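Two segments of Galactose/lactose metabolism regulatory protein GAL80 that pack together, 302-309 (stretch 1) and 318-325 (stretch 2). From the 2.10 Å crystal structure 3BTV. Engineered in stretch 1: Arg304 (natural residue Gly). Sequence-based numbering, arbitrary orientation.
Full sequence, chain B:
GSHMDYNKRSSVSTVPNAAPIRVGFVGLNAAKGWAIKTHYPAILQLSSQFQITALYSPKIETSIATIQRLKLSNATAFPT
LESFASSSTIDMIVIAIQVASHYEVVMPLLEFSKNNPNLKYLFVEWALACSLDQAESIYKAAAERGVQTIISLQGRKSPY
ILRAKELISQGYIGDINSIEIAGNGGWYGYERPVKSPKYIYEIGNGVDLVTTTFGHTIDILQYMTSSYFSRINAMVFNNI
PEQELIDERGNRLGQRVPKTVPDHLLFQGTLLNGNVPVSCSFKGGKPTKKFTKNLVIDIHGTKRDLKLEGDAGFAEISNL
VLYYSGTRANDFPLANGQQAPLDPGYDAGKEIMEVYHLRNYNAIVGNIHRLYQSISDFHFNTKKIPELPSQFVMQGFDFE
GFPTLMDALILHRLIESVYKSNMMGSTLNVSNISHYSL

Stretch 1, residues 302-309: TKRDLKLE
Stretch 2, residues 318-325: SNLVLYYS

Two antiparallel strands pair here, one passing through Leu306 to Glu309 and on into later residues, the other spanning Asn319 to Tyr324, their axes 4.7 Å apart at closest and their directions 164° apart. Build both extended, phi near -105 to -155° and psi near 125 to 160°, and pair Asp305 with Tyr323, Leu306 with Leu322, Lys307 with Val321, Leu308 with Leu320 and Glu309 with Asn319. Alternate pairs bond twice: Asp305 N to Tyr323 O is 3.0 Å and Tyr323 N to Asp305 O 2.9 Å, while Lys307 N to Val321 O and Val321 N to Lys307 O are both 2.8 Å.

Tyr323 covers the most surface. With chi1 at -49° (m) and chi2 at -101°, its ring lies along the face shared with Asp305 and Lys307, bringing OH to 3.4 Å from Lys307 CE; the lysine begins t, t, then turns m, m, and its end leads away.

Glu309, next in area, closes the ladder. Its N meets Asn319 O at 2.9 Å, and its O receives Ser318 N at 2.9 Å plus a weak, bent bond from Asn319 N at 3.0 Å. On the face that carries Tyr323 and Lys307, Glu309 (m, t) accepts a weak bond at OE1 from Asn319 ND2, 3.4 Å.

On the other face the bridged pairs are leucines, Leu306 with Leu322 and Leu308 with Leu320: Leu320 (t, p) sets CD1 3.6 Å from Leu306 CG and 3.9 Å from Leu308 CG, apolar packing between buried side chains.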

# COMPACT_ATOMS: atom_id res chain seq x y z
N THR B 302 18.13 4.70 -0.15
CA THR B 302 19.15 4.02 0.65
C THR B 302 19.88 4.98 1.57
O THR B 302 20.43 4.55 2.58
CB THR B 302 20.19 3.31 -0.23
OG1 THR B 302 20.71 4.23 -1.18
CG2 THR B 302 19.55 2.13 -0.99
N LYS B 303 19.87 6.27 1.24
CA LYS B 303 20.55 7.29 2.06
C LYS B 303 19.61 8.19 2.86
O LYS B 303 19.92 8.56 3.99
CB LYS B 303 21.44 8.19 1.21
CG LYS B 303 22.64 7.49 0.59
CD LYS B 303 23.39 8.44 -0.32
CE LYS B 303 24.21 7.69 -1.36
NZ LYS B 303 25.32 6.90 -0.77
N ARG B 304 18.49 8.58 2.26
CA ARG B 304 17.53 9.47 2.90
C ARG B 304 16.14 9.09 2.47
O ARG B 304 15.96 8.42 1.44
CB ARG B 304 17.76 10.93 2.50
CG ARG B 304 19.05 11.56 3.01
CD ARG B 304 19.04 13.07 2.70
NE ARG B 304 20.25 13.74 3.16
CZ ARG B 304 21.43 13.65 2.56
NH1 ARG B 304 21.57 12.93 1.45
NH2 ARG B 304 22.48 14.30 3.06
N ASP B 305 15.15 9.51 3.26
CA ASP B 305 13.76 9.38 2.85
C ASP B 305 13.24 10.75 2.44
O ASP B 305 13.66 11.78 2.98
CB ASP B 305 12.89 8.85 3.98
CG ASP B 305 13.13 7.37 4.26
OD1 ASP B 305 13.87 6.72 3.48
OD2 ASP B 305 12.58 6.87 5.26
N LEU B 306 12.31 10.73 1.49
CA LEU B 306 11.68 11.95 0.99
C LEU B 306 10.18 11.73 1.12
O LEU B 306 9.68 10.66 0.79
CB LEU B 306 12.07 12.12 -0.47
CG LEU B 306 11.63 13.31 -1.30
CD1 LEU B 306 12.60 13.45 -2.47
CD2 LEU B 306 10.24 13.04 -1.80
N LYS B 307 9.46 12.73 1.58
CA LYS B 307 8.01 12.67 1.69
C LYS B 307 7.35 13.95 1.16
O LYS B 307 7.72 15.08 1.53
CB LYS B 307 7.60 12.42 3.14
CG LYS B 307 6.08 12.45 3.35
CD LYS B 307 5.73 12.87 4.78
CE LYS B 307 5.99 11.74 5.77
NZ LYS B 307 5.16 10.53 5.44
N LEU B 308 6.39 13.78 0.26
CA LEU B 308 5.58 14.91 -0.21
C LEU B 308 4.18 14.73 0.35
O LEU B 308 3.64 13.63 0.28
CB LEU B 308 5.51 14.90 -1.74
CG LEU B 308 6.79 15.22 -2.51
CD1 LEU B 308 7.00 14.23 -3.65
CD2 LEU B 308 6.77 16.65 -3.03
N GLU B 309 3.60 15.78 0.90
CA GLU B 309 2.23 15.69 1.41
C GLU B 309 1.40 16.85 0.93
O GLU B 309 1.93 17.89 0.55
CB GLU B 309 2.17 15.74 2.92
CG GLU B 309 3.13 14.89 3.69
CD GLU B 309 3.14 15.32 5.15
OE1 GLU B 309 3.21 16.55 5.40
OE2 GLU B 309 3.05 14.43 6.03
N SER B 318 1.76 20.27 -1.12
CA SER B 318 1.93 21.51 -0.39
C SER B 318 3.09 21.43 0.60
O SER B 318 3.37 22.38 1.31
CB SER B 318 0.64 21.89 0.32
OG SER B 318 0.37 20.98 1.38
N ASN B 319 3.76 20.28 0.66
CA ASN B 319 4.87 20.11 1.59
C ASN B 319 5.87 19.04 1.13
O ASN B 319 5.47 17.97 0.69
CB ASN B 319 4.32 19.75 2.96
CG ASN B 319 5.30 20.02 4.07
OD1 ASN B 319 5.99 21.04 4.07
ND2 ASN B 319 5.37 19.12 5.04
N LEU B 320 7.16 19.35 1.22
CA LEU B 320 8.24 18.39 0.95
C LEU B 320 9.19 18.26 2.14
O LEU B 320 9.73 19.26 2.65
CB LEU B 320 9.03 18.78 -0.31
CG LEU B 320 10.33 18.01 -0.61
CD1 LEU B 320 10.07 16.55 -0.93
CD2 LEU B 320 11.05 18.66 -1.77
N VAL B 321 9.40 17.03 2.58
CA VAL B 321 10.25 16.75 3.73
C VAL B 321 11.34 15.73 3.38
O VAL B 321 11.06 14.71 2.76
CB VAL B 321 9.43 16.20 4.90
CG1 VAL B 321 10.29 16.13 6.15
CG2 VAL B 321 8.20 17.09 5.17
N LEU B 322 12.56 16.00 3.82
CA LEU B 322 13.68 15.09 3.67
C LEU B 322 14.23 14.73 5.02
O LEU B 322 14.44 15.61 5.87
CB LEU B 322 14.80 15.75 2.87
CG LEU B 322 14.68 15.76 1.36
CD1 LEU B 322 15.69 16.74 0.83
CD2 LEU B 322 14.94 14.35 0.82
N TYR B 323 14.52 13.44 5.19
CA TYR B 323 14.94 12.90 6.48
C TYR B 323 16.19 12.08 6.32
O TYR B 323 16.26 11.19 5.45
CB TYR B 323 13.92 11.93 7.05
CG TYR B 323 12.48 12.36 7.08
CD1 TYR B 323 11.91 12.83 8.26
CD2 TYR B 323 11.67 12.23 5.97
CE1 TYR B 323 10.59 13.18 8.32
CE2 TYR B 323 10.33 12.57 6.02
CZ TYR B 323 9.80 13.05 7.20
OH TYR B 323 8.48 13.42 7.27
N TYR B 324 17.16 12.34 7.19
CA TYR B 324 18.41 11.60 7.24
C TYR B 324 18.64 11.09 8.66
O TYR B 324 18.22 11.74 9.63
CB TYR B 324 19.58 12.50 6.84
CG TYR B 324 20.92 11.92 7.26
CD1 TYR B 324 21.57 10.97 6.49
CD2 TYR B 324 21.51 12.31 8.46
CE1 TYR B 324 22.79 10.44 6.88
CE2 TYR B 324 22.72 11.78 8.86
CZ TYR B 324 23.36 10.84 8.07
OH TYR B 324 24.56 10.32 8.48
N SER B 325 19.32 9.96 8.80
CA SER B 325 19.67 9.45 10.12
C SER B 325 21.07 8.86 10.22
O SER B 325 21.63 8.36 9.24
CB SER B 325 18.63 8.42 10.58
OG SER B 325 18.60 7.31 9.71